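Local coordinates for protein S-adenosyl-L-methionine methyl transferase (Ruegeria pomeroyi DSS-3, PDB 3IHT) that binds S-adenosylmethionine in a Rossmann-like fold and probably transfers its methyl group to an acceptor substrate, at residues Y68-A73 and Q86-D91; M23-A28 and G162-R167. One frame throughout, in Å; residues are numbered along the deposited sequence.

Starting from the N terminus, the chain first runs through helix 15-36, which supplies residues 23-28 of contact 2, and then enters the sheet at strand 44-47. Contact 1 closes soon afterwards: strand 67-71 and strand 87-89, joined by a connection without helix or strand, pair at one outer end of the sheet and hold S-adenosylmethionine at their C-terminal ends. Contact 2 closes only when the loop between strands 155-157 and 169-172 returns to the helix, so contact 1 is nested inside the long loop that contact 2 closes. The two lie on opposite sides of the chain's centre, with nearest atoms about 12 Å apart.

Contact 1: residues Y68-A73 and Q86-D91; sequences YVFERA and QLILGD. With SAM (S-adenosylmethionine), chain C.
The S-adenosylmethionine pocket is lined by the ends of two parallel strands: Glu71 ends strand 68-71, and Gly90 and Asp91 follow strand 87-89. Val69 N donates to Gln86 O (2.8 Å), and Val69 O accepts from Ile88 N; Glu71 N donates to Ile88 O over a longer 3.3 Å, and Gly90 N to Glu71 O. On one face of the sheet, Phe70 and Ile88 lie side by side, with Ile88 CD1 over a face of the Phe70 ring in a CH-pi contact, 3.5 Å from Phe70 CZ; helix 92-103 packs on both. Gln86 CG sits over a face of the Tyr68 ring, 4.2 Å from its centroid. As in other Rossmann-like methyltransferases, an acidic residue ending the second strand grips the ribose. Glu71 OE1 accepts from SAM O3' at 2.6 Å and OE2 from SAM O2' at 2.8 Å, and Leu49 N binds OE1. A nearly straight bond from Ala73 N to OE2 steadies the carboxylate. In one of two conformers, Arg72 lays a guanidinium face over SAM N7 and C8, on the imidazole side of the adenine, and its NE donates to SAM O2'. Asp91 OD1 accepts from SAM N6 at 3.1 Å.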
# COMPACT_ATOMS: atom_id res chain seq x y z
N TYR A 68 18.58 -12.64 1.47
CA TYR A 68 19.09 -12.09 0.21
C TYR A 68 17.94 -11.47 -0.58
O TYR A 68 16.82 -12.04 -0.67
CB TYR A 68 19.77 -13.15 -0.64
CG TYR A 68 21.05 -13.64 -0.09
CD1 TYR A 68 21.06 -14.61 0.90
CD2 TYR A 68 22.27 -13.09 -0.49
CE1 TYR A 68 22.26 -15.05 1.44
CE2 TYR A 68 23.47 -13.50 0.08
CZ TYR A 68 23.44 -14.49 1.03
OH TYR A 68 24.59 -14.96 1.62
N VAL A 69 18.22 -10.28 -1.13
CA VAL A 69 17.25 -9.49 -1.86
C VAL A 69 17.61 -9.46 -3.33
O VAL A 69 18.74 -9.13 -3.69
CB VAL A 69 17.19 -8.02 -1.28
CG1 VAL A 69 16.28 -7.16 -2.11
CG2 VAL A 69 16.72 -8.03 0.15
N PHE A 70 16.64 -9.83 -4.18
CA PHE A 70 16.80 -9.86 -5.64
C PHE A 70 16.05 -8.65 -6.20
O PHE A 70 14.86 -8.46 -5.93
CB PHE A 70 16.19 -11.13 -6.23
CG PHE A 70 16.90 -12.41 -5.84
CD1 PHE A 70 16.85 -12.88 -4.53
CD2 PHE A 70 17.57 -13.15 -6.79
CE1 PHE A 70 17.47 -14.06 -4.17
CE2 PHE A 70 18.19 -14.35 -6.44
CZ PHE A 70 18.13 -14.80 -5.15
N GLU A 71 16.76 -7.78 -6.89
CA GLU A 71 16.14 -6.55 -7.39
C GLU A 71 16.93 -6.04 -8.60
O GLU A 71 18.15 -6.21 -8.68
CB GLU A 71 16.10 -5.48 -6.26
CG GLU A 71 15.63 -4.13 -6.64
CD GLU A 71 14.23 -4.14 -7.27
OE1 GLU A 71 13.26 -4.49 -6.57
OE2 GLU A 71 14.10 -3.79 -8.45
N ARG A 72 16.23 -5.46 -9.56
CA ARG A 72 16.85 -4.94 -10.76
C ARG A 72 17.31 -3.50 -10.55
O ARG A 72 18.32 -3.09 -11.11
CB ARG A 72 15.92 -5.06 -11.98
CG ARG A 72 14.68 -4.19 -11.96
CD ARG A 72 13.71 -4.65 -13.06
NE ARG A 72 12.33 -4.29 -12.78
CZ ARG A 72 11.29 -4.75 -13.48
NH1 ARG A 72 11.48 -5.59 -14.49
NH2 ARG A 72 10.06 -4.37 -13.17
N ALA A 73 16.58 -2.73 -9.73
CA ALA A 73 16.94 -1.34 -9.46
C ALA A 73 16.58 -0.94 -8.02
O ALA A 73 15.41 -0.92 -7.67
CB ALA A 73 16.20 -0.45 -10.44
N GLN A 86 24.25 -8.84 0.55
CA GLN A 86 22.99 -9.57 0.50
C GLN A 86 22.08 -9.11 -0.63
O GLN A 86 20.93 -9.54 -0.71
CB GLN A 86 22.28 -9.53 1.83
CG GLN A 86 22.80 -10.63 2.80
CD GLN A 86 24.09 -10.25 3.39
OE1 GLN A 86 24.21 -9.17 3.95
NE2 GLN A 86 25.09 -11.11 3.24
N LEU A 87 22.61 -8.27 -1.51
CA LEU A 87 21.88 -7.85 -2.69
C LEU A 87 22.34 -8.66 -3.89
O LEU A 87 23.53 -8.78 -4.15
CB LEU A 87 22.13 -6.37 -2.92
CG LEU A 87 21.58 -5.76 -4.18
CD1 LEU A 87 20.02 -5.84 -4.22
CD2 LEU A 87 22.11 -4.30 -4.31
N ILE A 88 21.37 -9.22 -4.61
CA ILE A 88 21.59 -9.93 -5.86
C ILE A 88 20.94 -9.09 -6.93
O ILE A 88 19.71 -9.13 -7.15
CB ILE A 88 21.04 -11.37 -5.79
CG1 ILE A 88 21.83 -12.14 -4.72
CG2 ILE A 88 21.20 -12.09 -7.19
CD1 ILE A 88 21.27 -13.50 -4.30
N LEU A 89 21.77 -8.29 -7.58
CA LEU A 89 21.29 -7.25 -8.47
C LEU A 89 21.16 -7.76 -9.90
O LEU A 89 22.08 -8.39 -10.44
CB LEU A 89 22.23 -6.04 -8.41
CG LEU A 89 21.84 -4.82 -9.23
CD1 LEU A 89 20.73 -4.06 -8.56
CD2 LEU A 89 23.07 -3.91 -9.46
N GLY A 90 20.03 -7.47 -10.51
CA GLY A 90 19.79 -7.80 -11.90
C GLY A 90 18.39 -8.37 -12.08
O GLY A 90 17.55 -8.35 -11.19
N ASP A 91 18.16 -8.85 -13.27
CA ASP A 91 16.87 -9.42 -13.61
C ASP A 91 16.84 -10.85 -13.11
O ASP A 91 17.73 -11.63 -13.47
CB ASP A 91 16.71 -9.39 -15.12
CG ASP A 91 15.29 -9.69 -15.56
OD1 ASP A 91 14.72 -10.71 -15.13
OD2 ASP A 91 14.71 -8.86 -16.29
N SAM C . 7.29 -6.31 -1.52
CA SAM C . 7.75 -4.89 -1.69
C SAM C . 7.40 -4.04 -0.45
O SAM C . 7.64 -2.81 -0.40
OXT SAM C . 6.75 -4.57 0.49
CB SAM C . 7.23 -4.26 -2.99
CG SAM C . 7.86 -4.83 -4.29
SD SAM C . 7.31 -3.96 -5.82
CE SAM C . 5.55 -4.44 -5.78
C5' SAM C . 8.01 -5.11 -7.08
C4' SAM C . 9.53 -5.08 -7.22
O4' SAM C . 9.93 -6.21 -8.02
C3' SAM C . 10.09 -3.83 -7.91
O3' SAM C . 11.10 -3.19 -7.13
C2' SAM C . 10.61 -4.33 -9.25
O2' SAM C . 11.72 -3.62 -9.84
C1' SAM C . 10.96 -5.77 -8.91
N9 SAM C . 11.02 -6.64 -10.12
C8 SAM C . 9.98 -6.92 -10.99
N7 SAM C . 10.44 -7.76 -11.95
C5 SAM C . 11.75 -8.02 -11.71
C6 SAM C . 12.67 -8.83 -12.37
N6 SAM C . 12.35 -9.50 -13.51
N1 SAM C . 13.94 -8.91 -11.83
C2 SAM C . 14.33 -8.22 -10.70
N3 SAM C . 13.40 -7.41 -10.05
C4 SAM C . 12.13 -7.33 -10.55

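Contact 2: residues M23-A28 and G162-R167; sequences MVSQRA and GAVVGR
Ser25 reaches from helix 15-36 to the loop 162-167 and accepts a hydrogen bond from the backbone of Val164, with Val164 N 2.9 Å from Ser25 OG. The hydroxyl lies anti to its own carbonyl carbon (chi1 -58°), beside the backbone N, where it also bonds to Asp21 O one helical turn earlier. One small polar group thus joins the helix backbone to the loop. Around it the packing is aliphatic: Val164 CB and Arg167 CB each approach Ser25 OG to 3.5 Å. Arg167 starts out toward the helix, but the chain bends at chi2 (-78°) and chi3 and the guanidinium lies off from residues 23-28, while its side chain packs on Leu18 and Asp21. This loop links edge strand 155-157 to 169-172, the reversed strand inserted between 141-145 and 155-157, a hallmark of the class I methyltransferase (Rossmann-like) sheet; a bond from Arg167 N to Val164 O braces the loop's return. One turn beyond Ser25, Ala28 CB rests 3.7 Å from Ala163 N and 4.3 Å from Ala163 CB. Val24 CG1 meets Gly162 O at 3.4 Å. Val24 also packs against Ile20 of the second subunit, and Arg27 NH1 forms a salt bridge with Asp17 of that subunit.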
# COMPACT_ATOMS: atom_id res chain seq x y z
N MSE A 23 -1.38 -6.53 1.61
CA MSE A 23 -0.44 -6.34 2.70
C MSE A 23 -0.76 -7.17 3.94
O MSE A 23 0.15 -7.72 4.58
CB MSE A 23 -0.33 -4.86 3.10
CG MSE A 23 0.45 -4.05 2.13
SE MSE A 23 0.79 -2.27 2.92
CE MSE A 23 -1.01 -1.68 3.11
N VAL A 24 -2.04 -7.23 4.30
CA VAL A 24 -2.48 -7.98 5.44
C VAL A 24 -2.15 -9.47 5.21
O VAL A 24 -1.69 -10.16 6.11
CB VAL A 24 -3.99 -7.73 5.69
CG1 VAL A 24 -4.57 -8.71 6.65
CG2 VAL A 24 -4.19 -6.29 6.24
N SER A 25 -2.36 -9.94 3.99
CA SER A 25 -2.08 -11.33 3.66
C SER A 25 -0.57 -11.63 3.68
O SER A 25 -0.15 -12.67 4.17
CB SER A 25 -2.70 -11.72 2.32
OG SER A 25 -4.10 -11.52 2.33
N GLN A 26 0.25 -10.69 3.19
CA GLN A 26 1.71 -10.87 3.26
C GLN A 26 2.22 -10.98 4.63
O GLN A 26 3.07 -11.84 4.93
CB GLN A 26 2.45 -9.68 2.61
CG GLN A 26 2.34 -9.66 1.15
CD GLN A 26 2.87 -8.35 0.54
OE1 GLN A 26 2.79 -7.27 1.15
NE2 GLN A 26 3.42 -8.45 -0.65
N ARG A 27 1.73 -10.10 5.51
CA ARG A 27 2.16 -10.14 6.86
C ARG A 27 1.77 -11.51 7.45
O ARG A 27 2.61 -12.17 8.08
CB ARG A 27 1.58 -9.00 7.66
CG ARG A 27 1.83 -9.10 9.13
CD ARG A 27 1.41 -7.83 9.85
NE ARG A 27 -0.04 -7.69 9.85
CZ ARG A 27 -0.69 -6.64 10.34
NH1 ARG A 27 -0.04 -5.63 10.85
NH2 ARG A 27 -2.01 -6.61 10.29
N ALA A 28 0.51 -11.91 7.28
CA ALA A 28 0.02 -13.18 7.90
C ALA A 28 0.79 -14.39 7.34
O ALA A 28 1.27 -15.23 8.10
CB ALA A 28 -1.53 -13.33 7.67
N GLY A 162 -5.92 -14.56 9.19
CA GLY A 162 -5.59 -13.21 8.80
C GLY A 162 -5.38 -13.04 7.29
O GLY A 162 -5.53 -11.94 6.74
N ALA A 163 -5.03 -14.12 6.60
CA ALA A 163 -4.81 -14.03 5.17
C ALA A 163 -6.13 -13.99 4.42
O ALA A 163 -7.18 -14.40 4.97
CB ALA A 163 -3.93 -15.21 4.68
N VAL A 164 -6.12 -13.44 3.20
CA VAL A 164 -7.30 -13.34 2.37
C VAL A 164 -7.11 -14.21 1.15
O VAL A 164 -6.09 -14.10 0.45
CB VAL A 164 -7.59 -11.85 1.98
CG1 VAL A 164 -8.74 -11.77 1.00
CG2 VAL A 164 -7.84 -11.00 3.24
N VAL A 165 -8.09 -15.07 0.87
CA VAL A 165 -7.97 -16.04 -0.21
C VAL A 165 -7.78 -15.26 -1.52
O VAL A 165 -8.50 -14.28 -1.79
CB VAL A 165 -9.22 -16.94 -0.33
CG1 VAL A 165 -9.11 -17.85 -1.58
CG2 VAL A 165 -9.39 -17.78 0.97
N GLY A 166 -6.81 -15.68 -2.32
CA GLY A 166 -6.54 -15.07 -3.62
C GLY A 166 -5.49 -13.97 -3.61
O GLY A 166 -5.05 -13.53 -4.69
N ARG A 167 -5.07 -13.50 -2.43
CA ARG A 167 -4.07 -12.41 -2.33
C ARG A 167 -2.64 -12.90 -2.25
O ARG A 167 -1.81 -12.47 -3.05
CB ARG A 167 -4.33 -11.50 -1.12
CG ARG A 167 -5.64 -10.78 -1.22
CD ARG A 167 -5.61 -9.58 -2.18
NE ARG A 167 -5.50 -9.91 -3.60
CZ ARG A 167 -6.45 -10.42 -4.35
NH1 ARG A 167 -7.65 -10.69 -3.85
NH2 ARG A 167 -6.20 -10.66 -5.63